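Local coordinates for protein phosphoribosylamine--glycine ligase (Thermotoga maritima, PDB 1VKZ) that catalyses the ATP-dependent joining of glycine to 5-phospho-beta-D-ribosylamine, giving glycinamide ribonucleotide, ADP and phosphate, the second step of de novo purine biosynthesis, at residues 218-223 with 337-342; 348-353 with 374-379; 125-128 with 132-135. All coordinates share one frame; numbering follows the deposited sequence.

Interaction 1 of 3, residues 218-223 with 337-342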
ATOM      1  N   LYS A 218      -7.515   8.658   2.001  1.00 47.80           N
ATOM      2  CA  LYS A 218      -6.177   9.092   2.430  1.00 49.62           C
ATOM      3  C   LYS A 218      -6.162  10.153   3.527  1.00 48.12           C
ATOM      4  O   LYS A 218      -5.281  10.144   4.370  1.00 51.02           O
ATOM      5  CB  LYS A 218      -5.400   9.617   1.215  1.00 51.64           C
ATOM      6  CG  LYS A 218      -4.681   8.510   0.399  1.00 56.11           C
ATOM      7  CD  LYS A 218      -3.297   8.180   0.998  1.00 61.13           C
ATOM      8  CE  LYS A 218      -2.287   9.399   0.951  1.00 65.58           C
ATOM      9  NZ  LYS A 218      -2.013   9.979  -0.422  1.00 61.06           N
ATOM     10  N   ARG A 219      -7.108  11.079   3.500  1.00 45.04           N
ATOM     11  CA  ARG A 219      -7.165  12.144   4.492  1.00 44.27           C
ATOM     12  C   ARG A 219      -7.696  11.653   5.814  1.00 40.13           C
ATOM     13  O   ARG A 219      -8.442  10.709   5.859  1.00 41.89           O
ATOM     14  CB  ARG A 219      -8.039  13.303   3.997  1.00 45.80           C
ATOM     15  CG  ARG A 219      -7.449  14.076   2.832  1.00 47.56           C
ATOM     16  CD  ARG A 219      -6.296  14.942   3.222  1.00 52.91           C
ATOM     17  NE  ARG A 219      -5.774  15.702   2.094  1.00 58.39           N
ATOM     18  CZ  ARG A 219      -4.696  16.480   2.145  1.00 58.97           C
ATOM     19  NH1 ARG A 219      -4.003  16.619   3.275  1.00 58.74           N
ATOM     20  NH2 ARG A 219      -4.303  17.123   1.053  1.00 60.00           N
ATOM     21  N   LEU A 220      -7.302  12.312   6.891  1.00 39.17           N
ATOM     22  CA  LEU A 220      -7.646  11.894   8.245  1.00 39.76           C
ATOM     23  C   LEU A 220      -9.118  12.129   8.584  1.00 41.27           C
ATOM     24  O   LEU A 220      -9.697  11.426   9.404  1.00 38.58           O
ATOM     25  CB  LEU A 220      -6.792  12.695   9.216  1.00 42.09           C
ATOM     26  CG  LEU A 220      -6.902  12.457  10.725  1.00 39.19           C
ATOM     27  CD1 LEU A 220      -6.310  11.103  11.112  1.00 38.57           C
ATOM     28  CD2 LEU A 220      -6.207  13.603  11.415  1.00 39.95           C
HETATM   29  N   MSE A 221      -9.710  13.143   7.960  1.00 45.43           N
HETATM   30  CA  MSE A 221     -11.000  13.655   8.379  1.00 49.23           C
HETATM   31  C   MSE A 221     -12.030  13.673   7.277  1.00 46.20           C
HETATM   32  O   MSE A 221     -11.708  13.698   6.091  1.00 41.99           O
HETATM   33  CB  MSE A 221     -10.836  15.068   8.920  1.00 50.07           C
HETATM   34  CG  MSE A 221      -9.673  15.227   9.864  1.00 53.61           C
HETATM   35 SE   MSE A 221      -9.768  16.952  10.678  1.00 67.17          SE
HETATM   36  CE  MSE A 221      -8.506  16.643  12.238  1.00 66.63           C
ATOM     37  N   ASP A 222     -13.284  13.711   7.719  1.00 47.34           N
ATOM     38  CA  ASP A 222     -14.434  13.535   6.861  1.00 47.53           C
ATOM     39  C   ASP A 222     -14.486  14.687   5.905  1.00 48.13           C
ATOM     40  O   ASP A 222     -14.062  15.781   6.243  1.00 51.42           O
ATOM     41  CB  ASP A 222     -15.726  13.476   7.684  1.00 48.56           C
ATOM     42  CG  ASP A 222     -15.761  12.291   8.644  1.00 47.98           C
ATOM     43  OD1 ASP A 222     -14.827  12.134   9.461  1.00 46.65           O
ATOM     44  OD2 ASP A 222     -16.698  11.476   8.661  1.00 51.50           O
ATOM     45  N   GLY A 223     -14.987  14.439   4.704  1.00 48.55           N
ATOM     46  CA  GLY A 223     -14.967  15.447   3.661  1.00 49.57           C
ATOM     47  C   GLY A 223     -13.535  15.687   3.218  1.00 49.88           C
ATOM     48  O   GLY A 223     -13.181  16.800   2.837  1.00 51.06           O
ATOM     49  N   GLY A 337      -3.911  11.790  17.717  1.00 48.45           N
ATOM     50  CA  GLY A 337      -2.574  12.259  17.329  1.00 47.05           C
ATOM     51  C   GLY A 337      -2.093  11.783  15.962  1.00 45.90           C
ATOM     52  O   GLY A 337      -1.179  12.386  15.388  1.00 44.77           O
ATOM     53  N   TYR A 338      -2.704  10.720  15.438  1.00 43.88           N
ATOM     54  CA  TYR A 338      -2.353  10.172  14.143  1.00 45.33           C
ATOM     55  C   TYR A 338      -2.666  11.168  13.040  1.00 45.14           C
ATOM     56  O   TYR A 338      -3.778  11.665  13.027  1.00 45.67           O
ATOM     57  CB  TYR A 338      -3.175   8.890  13.885  1.00 46.55           C
ATOM     58  CG  TYR A 338      -2.860   8.222  12.551  1.00 45.33           C
ATOM     59  CD1 TYR A 338      -1.629   7.617  12.343  1.00 42.72           C
ATOM     60  CD2 TYR A 338      -3.790   8.181  11.520  1.00 43.41           C
ATOM     61  CE1 TYR A 338      -1.315   7.000  11.147  1.00 44.53           C
ATOM     62  CE2 TYR A 338      -3.483   7.565  10.304  1.00 42.84           C
ATOM     63  CZ  TYR A 338      -2.227   6.986  10.114  1.00 45.84           C
ATOM     64  OH  TYR A 338      -1.870   6.368   8.917  1.00 43.03           O
ATOM     65  N   PRO A 339      -1.754  11.436  12.091  1.00 45.35           N
ATOM     66  CA  PRO A 339      -0.469  10.747  11.931  1.00 48.28           C
ATOM     67  C   PRO A 339       0.780  11.359  12.579  1.00 49.89           C
ATOM     68  O   PRO A 339       1.741  10.636  12.817  1.00 51.31           O
ATOM     69  CB  PRO A 339      -0.277  10.746  10.403  1.00 48.15           C
ATOM     70  CG  PRO A 339      -1.293  11.723   9.857  1.00 45.54           C
ATOM     71  CD  PRO A 339      -1.947  12.414  11.010  1.00 45.84           C
ATOM     72  N   ASP A 340       0.788  12.654  12.853  1.00 51.13           N
ATOM     73  CA  ASP A 340       2.035  13.320  13.207  1.00 54.19           C
ATOM     74  C   ASP A 340       2.622  12.887  14.559  1.00 54.29           C
ATOM     75  O   ASP A 340       3.808  13.106  14.821  1.00 56.06           O
ATOM     76  CB  ASP A 340       1.841  14.839  13.160  1.00 55.55           C
ATOM     77  CG  ASP A 340       1.577  15.358  11.741  1.00 61.97           C
ATOM     78  OD1 ASP A 340       1.274  14.537  10.826  1.00 59.81           O
ATOM     79  OD2 ASP A 340       1.659  16.580  11.454  1.00 68.09           O
ATOM     80  N   ALA A 341       1.805  12.268  15.407  1.00 53.57           N
ATOM     81  CA  ALA A 341       2.205  11.982  16.787  1.00 52.03           C
ATOM     82  C   ALA A 341       1.144  11.144  17.482  1.00 50.81           C
ATOM     83  O   ALA A 341       0.442  11.669  18.344  1.00 52.24           O
ATOM     84  CB  ALA A 341       2.409  13.300  17.550  1.00 50.96           C
ATOM     85  N   PRO A 342       1.003   9.865  17.120  1.00 47.61           N
ATOM     86  CA  PRO A 342      -0.070   9.032  17.687  1.00 47.17           C
ATOM     87  C   PRO A 342       0.202   8.757  19.141  1.00 47.04           C
ATOM     88  O   PRO A 342       1.368   8.656  19.526  1.00 47.92           O
ATOM     89  CB  PRO A 342       0.009   7.733  16.880  1.00 46.66           C
ATOM     90  CG  PRO A 342       1.400   7.667  16.353  1.00 45.99           C
ATOM     91  CD  PRO A 342       1.854   9.106  16.191  1.00 48.37           C
TER

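Interaction 2 of 3, residues 348-353 with 374-379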
ATOM      1  N   ILE A 348      -7.670  -1.231  24.981  1.00 40.29           N
ATOM      2  CA  ILE A 348      -8.643  -1.540  23.939  1.00 39.33           C
ATOM      3  C   ILE A 348      -9.654  -2.583  24.377  1.00 39.88           C
ATOM      4  O   ILE A 348      -9.302  -3.711  24.691  1.00 42.11           O
ATOM      5  CB  ILE A 348      -7.923  -2.053  22.672  1.00 40.68           C
ATOM      6  CG1 ILE A 348      -6.922  -1.016  22.156  1.00 38.32           C
ATOM      7  CG2 ILE A 348      -8.925  -2.427  21.596  1.00 37.73           C
ATOM      8  CD1 ILE A 348      -5.758  -1.645  21.425  1.00 39.52           C
ATOM      9  N   THR A 349     -10.922  -2.202  24.378  1.00 41.50           N
ATOM     10  CA  THR A 349     -12.012  -3.143  24.601  1.00 40.44           C
ATOM     11  C   THR A 349     -12.558  -3.585  23.252  1.00 40.61           C
ATOM     12  O   THR A 349     -12.812  -2.773  22.365  1.00 38.13           O
ATOM     13  CB  THR A 349     -13.093  -2.540  25.497  1.00 39.54           C
ATOM     14  OG1 THR A 349     -12.723  -2.726  26.870  1.00 33.79           O
ATOM     15  CG2 THR A 349     -14.390  -3.318  25.377  1.00 44.82           C
ATOM     16  N   LEU A 350     -12.696  -4.896  23.111  1.00 43.35           N
ATOM     17  CA  LEU A 350     -13.108  -5.534  21.862  1.00 44.65           C
ATOM     18  C   LEU A 350     -14.390  -6.303  22.094  1.00 45.33           C
ATOM     19  O   LEU A 350     -14.606  -6.827  23.184  1.00 45.21           O
ATOM     20  CB  LEU A 350     -12.066  -6.542  21.384  1.00 43.41           C
ATOM     21  CG  LEU A 350     -10.762  -6.085  20.739  1.00 43.19           C
ATOM     22  CD1 LEU A 350     -10.024  -7.347  20.341  1.00 43.17           C
ATOM     23  CD2 LEU A 350     -10.953  -5.149  19.529  1.00 36.11           C
ATOM     24  N   PRO A 351     -15.249  -6.371  21.086  1.00 48.10           N
ATOM     25  CA  PRO A 351     -16.437  -7.230  21.150  1.00 50.63           C
ATOM     26  C   PRO A 351     -16.177  -8.745  21.123  1.00 52.61           C
ATOM     27  O   PRO A 351     -15.052  -9.194  20.872  1.00 52.49           O
ATOM     28  CB  PRO A 351     -17.222  -6.817  19.898  1.00 51.98           C
ATOM     29  CG  PRO A 351     -16.221  -6.219  18.998  1.00 48.87           C
ATOM     30  CD  PRO A 351     -15.218  -5.565  19.857  1.00 47.40           C
ATOM     31  N   GLU A 352     -17.241  -9.517  21.377  1.00 55.97           N
ATOM     32  CA  GLU A 352     -17.204 -10.984  21.264  1.00 56.81           C
ATOM     33  C   GLU A 352     -16.866 -11.405  19.827  1.00 58.37           C
ATOM     34  O   GLU A 352     -15.998 -12.257  19.620  1.00 60.85           O
ATOM     35  CB  GLU A 352     -18.532 -11.602  21.708  1.00 56.27           C
ATOM     36  N   GLU A 353     -17.516 -10.796  18.833  1.00 57.43           N
ATOM     37  CA  GLU A 353     -17.221 -11.140  17.435  1.00 57.35           C
ATOM     38  C   GLU A 353     -17.081  -9.931  16.494  1.00 54.70           C
ATOM     39  O   GLU A 353     -17.181  -8.775  16.912  1.00 55.76           O
ATOM     40  CB  GLU A 353     -18.206 -12.211  16.905  1.00 56.76           C
ATOM     41  CG  GLU A 353     -19.642 -11.774  16.642  1.00 59.37           C
ATOM     42  CD  GLU A 353     -20.521 -12.959  16.222  1.00 60.95           C
ATOM     43  OE1 GLU A 353     -20.086 -13.749  15.344  1.00 67.65           O
ATOM     44  OE2 GLU A 353     -21.634 -13.121  16.775  1.00 62.10           O
ATOM     45  N   ARG A 374      -2.325   3.583  13.319  1.00 42.90           N
ATOM     46  CA  ARG A 374      -3.531   2.866  12.983  1.00 43.43           C
ATOM     47  C   ARG A 374      -3.578   1.625  13.858  1.00 42.50           C
ATOM     48  O   ARG A 374      -2.648   0.785  13.856  1.00 40.63           O
ATOM     49  CB  ARG A 374      -3.542   2.521  11.496  1.00 39.08           C
ATOM     50  CG  ARG A 374      -3.407   3.790  10.661  1.00 50.72           C
ATOM     51  CD  ARG A 374      -3.682   3.650   9.169  1.00 47.19           C
ATOM     52  NE  ARG A 374      -2.610   2.950   8.457  1.00 52.87           N
ATOM     53  CZ  ARG A 374      -2.679   2.581   7.187  1.00 47.85           C
ATOM     54  NH1 ARG A 374      -3.758   2.838   6.475  1.00 51.52           N
ATOM     55  NH2 ARG A 374      -1.673   1.949   6.639  1.00 51.99           N
ATOM     56  N   VAL A 375      -4.682   1.513  14.598  1.00 42.84           N
ATOM     57  CA  VAL A 375      -4.818   0.519  15.652  1.00 41.87           C
ATOM     58  C   VAL A 375      -5.521  -0.694  15.076  1.00 41.38           C
ATOM     59  O   VAL A 375      -4.950  -1.804  15.003  1.00 40.75           O
ATOM     60  CB  VAL A 375      -5.570   1.127  16.877  1.00 40.06           C
ATOM     61  CG1 VAL A 375      -5.556   0.193  18.106  1.00 42.12           C
ATOM     62  CG2 VAL A 375      -4.935   2.429  17.240  1.00 40.50           C
ATOM     63  N   LEU A 376      -6.747  -0.471  14.638  1.00 41.22           N
ATOM     64  CA  LEU A 376      -7.600  -1.554  14.163  1.00 44.48           C
ATOM     65  C   LEU A 376      -8.244  -1.248  12.823  1.00 44.58           C
ATOM     66  O   LEU A 376      -8.575  -0.105  12.514  1.00 45.30           O
ATOM     67  CB  LEU A 376      -8.740  -1.838  15.161  1.00 44.51           C
ATOM     68  CG  LEU A 376      -8.276  -2.189  16.565  1.00 50.69           C
ATOM     69  CD1 LEU A 376      -9.316  -1.847  17.604  1.00 53.50           C
ATOM     70  CD2 LEU A 376      -7.914  -3.659  16.658  1.00 51.91           C
ATOM     71  N   HIS A 377      -8.509  -2.324  12.092  1.00 45.02           N
ATOM     72  CA  HIS A 377      -9.327  -2.297  10.924  1.00 43.67           C
ATOM     73  C   HIS A 377     -10.607  -3.042  11.254  1.00 42.91           C
ATOM     74  O   HIS A 377     -10.579  -4.231  11.500  1.00 42.23           O
ATOM     75  CB  HIS A 377      -8.542  -2.923   9.801  1.00 41.43           C
ATOM     76  CG  HIS A 377      -7.240  -2.235   9.575  1.00 47.10           C
ATOM     77  ND1 HIS A 377      -7.007  -1.433   8.480  1.00 44.99           N
ATOM     78  CD2 HIS A 377      -6.128  -2.161  10.343  1.00 50.11           C
ATOM     79  CE1 HIS A 377      -5.790  -0.926   8.566  1.00 53.69           C
ATOM     80  NE2 HIS A 377      -5.233  -1.359   9.683  1.00 52.69           N
ATOM     81  N   CYS A 378     -11.731  -2.314  11.277  1.00 43.26           N
ATOM     82  CA  CYS A 378     -13.054  -2.920  11.430  1.00 41.98           C
ATOM     83  C   CYS A 378     -13.717  -3.236  10.081  1.00 42.59           C
ATOM     84  O   CYS A 378     -13.946  -2.351   9.259  1.00 40.26           O
ATOM     85  CB  CYS A 378     -13.932  -2.018  12.253  1.00 41.38           C
ATOM     86  SG  CYS A 378     -13.377  -1.925  13.964  1.00 43.01           S
HETATM   87  N   MSE A 379     -13.970  -4.514   9.830  1.00 43.36           N
HETATM   88  CA  MSE A 379     -14.492  -4.937   8.530  1.00 45.27           C
HETATM   89  C   MSE A 379     -16.004  -5.133   8.605  1.00 44.81           C
HETATM   90  O   MSE A 379     -16.525  -5.674   9.575  1.00 44.39           O
HETATM   91  CB  MSE A 379     -13.846  -6.250   8.038  1.00 45.30           C
HETATM   92  CG  MSE A 379     -12.307  -6.306   8.097  1.00 51.23           C
HETATM   93 SE   MSE A 379     -11.422  -4.931   6.997  1.00 60.70          SE
HETATM   94  CE  MSE A 379     -11.146  -3.771   8.208  1.00 68.23           C
TER

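Interaction 3 of 3, residues 125-128 with 132-135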
ATOM      1  N   GLU A 125      10.612  16.721 -14.966  1.00 43.03           N
ATOM      2  CA  GLU A 125      12.058  16.957 -15.006  1.00 43.42           C
ATOM      3  C   GLU A 125      12.653  16.459 -13.702  1.00 44.12           C
ATOM      4  O   GLU A 125      11.929  16.214 -12.740  1.00 44.29           O
ATOM      5  CB  GLU A 125      12.371  18.448 -15.139  1.00 45.15           C
ATOM      6  CG  GLU A 125      11.828  19.153 -16.381  1.00 49.50           C
ATOM      7  CD  GLU A 125      12.604  18.842 -17.655  1.00 55.72           C
ATOM      8  OE1 GLU A 125      13.493  17.957 -17.650  1.00 54.66           O
ATOM      9  OE2 GLU A 125      12.317  19.504 -18.677  1.00 63.51           O
ATOM     10  N   VAL A 126      13.973  16.335 -13.665  1.00 44.89           N
ATOM     11  CA  VAL A 126      14.687  15.960 -12.448  1.00 44.46           C
ATOM     12  C   VAL A 126      15.534  17.115 -11.929  1.00 45.61           C
ATOM     13  O   VAL A 126      16.401  17.637 -12.635  1.00 45.09           O
ATOM     14  CB  VAL A 126      15.610  14.750 -12.681  1.00 44.49           C
ATOM     15  CG1 VAL A 126      16.351  14.372 -11.380  1.00 41.53           C
ATOM     16  CG2 VAL A 126      14.796  13.557 -13.226  1.00 45.93           C
ATOM     17  N   ALA A 127      15.283  17.511 -10.688  1.00 47.09           N
ATOM     18  CA  ALA A 127      16.110  18.518 -10.025  1.00 47.24           C
ATOM     19  C   ALA A 127      16.934  17.856  -8.918  1.00 47.34           C
ATOM     20  O   ALA A 127      16.379  17.342  -7.929  1.00 45.34           O
ATOM     21  CB  ALA A 127      15.241  19.653  -9.467  1.00 48.79           C
ATOM     22  N   GLU A 128      18.250  17.859  -9.127  1.00 47.97           N
ATOM     23  CA  GLU A 128      19.211  17.283  -8.213  1.00 50.41           C
ATOM     24  C   GLU A 128      19.716  18.302  -7.191  1.00 49.63           C
ATOM     25  O   GLU A 128      20.221  17.909  -6.141  1.00 48.67           O
ATOM     26  CB  GLU A 128      20.389  16.670  -8.997  1.00 52.18           C
ATOM     27  CG  GLU A 128      20.281  15.153  -9.120  1.00 57.52           C
ATOM     28  CD  GLU A 128      21.003  14.553 -10.320  1.00 59.88           C
ATOM     29  OE1 GLU A 128      22.196  14.906 -10.559  1.00 68.90           O
ATOM     30  OE2 GLU A 128      20.371  13.699 -11.009  1.00 72.90           O
ATOM     31  N   GLU A 132      18.647  23.790  -9.701  1.00 49.14           N
ATOM     32  CA  GLU A 132      17.955  23.143 -10.808  1.00 50.01           C
ATOM     33  C   GLU A 132      16.439  23.253 -10.613  1.00 49.33           C
ATOM     34  O   GLU A 132      15.695  23.444 -11.582  1.00 50.51           O
ATOM     35  CB  GLU A 132      18.378  21.674 -10.917  1.00 49.68           C
ATOM     36  CG  GLU A 132      19.841  21.469 -11.276  1.00 50.81           C
ATOM     37  CD  GLU A 132      20.268  20.010 -11.240  1.00 53.78           C
ATOM     38  OE1 GLU A 132      19.409  19.128 -11.009  1.00 58.33           O
ATOM     39  OE2 GLU A 132      21.473  19.740 -11.442  1.00 61.45           O
ATOM     40  N   LEU A 133      15.994  23.134  -9.357  1.00 46.61           N
ATOM     41  CA  LEU A 133      14.589  23.291  -9.009  1.00 44.84           C
ATOM     42  C   LEU A 133      14.057  24.666  -9.434  1.00 46.19           C
ATOM     43  O   LEU A 133      12.945  24.760  -9.945  1.00 46.29           O
ATOM     44  CB  LEU A 133      14.404  23.087  -7.506  1.00 43.90           C
ATOM     45  CG  LEU A 133      12.972  23.149  -6.955  1.00 44.19           C
ATOM     46  CD1 LEU A 133      12.021  22.278  -7.741  1.00 43.71           C
ATOM     47  CD2 LEU A 133      12.971  22.720  -5.505  1.00 44.44           C
ATOM     48  N   ARG A 134      14.856  25.719  -9.233  1.00 46.90           N
ATOM     49  CA  ARG A 134      14.487  27.084  -9.662  1.00 48.29           C
ATOM     50  C   ARG A 134      14.367  27.205 -11.183  1.00 49.04           C
ATOM     51  O   ARG A 134      13.411  27.791 -11.694  1.00 49.06           O
ATOM     52  CB  ARG A 134      15.512  28.121  -9.182  1.00 47.99           C
ATOM     53  CG  ARG A 134      15.499  28.435  -7.690  1.00 50.99           C
ATOM     54  CD  ARG A 134      16.624  29.411  -7.250  1.00 49.93           C
ATOM     55  NE  ARG A 134      17.909  28.727  -7.015  1.00 51.15           N
ATOM     56  CZ  ARG A 134      19.122  29.296  -7.107  1.00 51.61           C
ATOM     57  NH1 ARG A 134      19.270  30.582  -7.434  1.00 51.21           N
ATOM     58  NH2 ARG A 134      20.210  28.567  -6.872  1.00 48.73           N
ATOM     59  N   GLU A 135      15.360  26.671 -11.895  1.00 50.20           N
ATOM     60  CA  GLU A 135      15.373  26.680 -13.358  1.00 50.05           C
ATOM     61  C   GLU A 135      14.242  25.815 -13.892  1.00 48.67           C
ATOM     62  O   GLU A 135      13.381  26.296 -14.620  1.00 47.53           O
ATOM     63  CB  GLU A 135      16.732  26.173 -13.889  1.00 50.68           C
ATOM     64  CG  GLU A 135      16.858  26.060 -15.415  1.00 53.52           C
ATOM     65  CD  GLU A 135      16.726  24.627 -15.953  1.00 59.60           C
ATOM     66  OE1 GLU A 135      17.746  23.892 -15.971  1.00 63.32           O
ATOM     67  OE2 GLU A 135      15.608  24.236 -16.384  1.00 63.41           O
TER

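Interaction 1 of 3, residues 218-223 with 337-342
Leu220 sets its two methyls against the carbonyl of Tyr338. CD1 lies 3.2 Å from Tyr338 O and CD2 of Leu220 lies 3.5 Å from that same oxygen, which places the fork of the side chain astride it. These are CH-to-oxygen approaches rather than hydrogen bonds, and no hydrogen bond spans the two segments. CD1 also meets the tyrosine ring obliquely, 3.9 Å from Tyr338 CD2, while CD2 brushes the proline ring at 4.4 Å from Pro339 CD. The torsions account for the reach: CG of Leu220 stands anti to its own nitrogen (chi1 -179°), which sends the fork out toward 337-342. An alanine at Leu220 would remove both methyls and is likely to leave a gap beside the tyrosine carbonyl and ring, giving up most of the 107 Å² buried here.

The second shell fixes the surface Leu220 touches. The peptide bond before Pro339 is cis, and it folds the proline back on its neighbour, with Pro339 CB 3.9 Å above one face of the tyrosine ring. The loop is closed by the bond from Ala341 N to Gly337 O, and the ring is anchored at its far end, where the hydroxyl of Tyr338 bonds to Gly230 N. Lys155 of the predicted ATP site lies close to Pro339.

This is a small surface contact beside the six-stranded antiparallel sheet, between a segment in the ATP-grasp sequence range and one in the C-domain range. Segment 218-223 leaves strand 215-219, an outermost strand of that sheet, and Leu220 pairs through its backbone with Pro227. Segment 337-342 belongs to the loop after strand 327-334. Pro227 on strand 227-228 touches both Leu220 and Pro339.

Interaction 2 of 3, residues 348-353 with 374-379
Ile348 and Val375 meet end to end, CD1 of the isoleucine standing 3.8 Å from Val375 CG1. The other branch of Ile348 serves a second neighbour: CG2 lies 4.1 Å from CD1 of Leu376, and these two side chains lie alongside, running opposite ways. With chi1 of -58°, Ile348 holds CG1 beside its backbone nitrogen and CG2 anti to it, so that each branch has its own partner.

The chief bump is the CD1 methyl of Leu376. It fits into the notch between two methyls of the loop, Ile348 CG2 and Leu350 CD2, which are themselves 4.0 Å apart. Leu350 comes in obliquely, its CD2 resting 4.2 Å from Leu376 CD1. The three methyls therefore form a nearly equilateral triangle, as expected of close apolar packing. No hydrogen bond crosses, and of the residues that touch only Leu350 is not buried.

Two consecutive strand residues can face the loop because the strand is bulged: Val375 and Leu376 both stand opposite Leu333, a classic beta bulge, and Val375 has a psi of -62° in place of an extended value.

Strand 374-382 runs inside the antiparallel sheet between strands 327-334 and 356-364. Segment 348-353, part of the connection between those two strands, lies over the bulge. Around the triangle, Leu368 of strand 367-370 supports Ile348 and Leu350, Phe358 of strand 356-364 touches Leu350 and Leu376, and Val399, just after helix 385-398, packs on Leu376.

Interaction 3 of 3, residues 125-128 with 132-135
Glu132 buries more surface in this contact than any other residue, and it does so by turning its carboxylate back to the chain that precedes its helix. OE1 accepts a hydrogen bond from Glu128 N at 2.5 Å, nearly straight at 164°. That length is short for a nitrogen-to-oxygen pair, so the exact value deserves caution. The N-H arrives from above the carboxylate, 37° out of its plane. An extended chain beyond CG (chi2 174°) spans the distance, and the same oxygen lies 3.3 Å from CB of Glu128.

Ala127, second in buried surface, supplies the apolar half. Its methyl points at the first turn of the helix and packs against backbone as much as side chain, 3.6 Å from Leu133 N and 4.0 Å from Leu133 CB; CB of Glu132 is also 4.0 Å from Ala127 CB. A side chain this small is consistent with the close approach of the helix, the alpha carbons of Ala127 and Glu132 being only 5.0 Å apart.

Glu128 contributes its amide and CB, while its own carboxylate extends away. OE1 of Glu128 and OE2 of Glu132 remain 5.0 Å apart, a like-charge pair that could modestly disfavour full ionisation of both.

Thr129 OG1 also bonds to Glu132 N at the helix start. That bond is one half of a capping-box pattern, while the Glu132 carboxylate takes the amide of Glu128, one residue earlier. The contact is a tight strand-turn-helix connection: strand 124-127, at the edge of a four-stranded antiparallel sheet in the ATP-grasp region, passes directly into helix 130-137, which packs back beside it.

In the fold
From the N terminus, interaction 3 comes first and is the most local, closing the short turn between strand 124-127 and helix 130-137. Interaction 1 then closes a loop of 113 residues, carrying both helix and strand, and joins the ATP-grasp range to the C-domain range. Interaction 2 follows, closing 20 residues that carry strands 356-364 and 367-370. The three are in series, neither nested nor crossed. Interactions 1 and 2 reach the same six-stranded sheet and touch, Tyr338 OH lying 3.3 Å from Arg374 CD. Interaction 3 lies apart, its centre about 46 Å from that of interaction 2, across the centre of the chain.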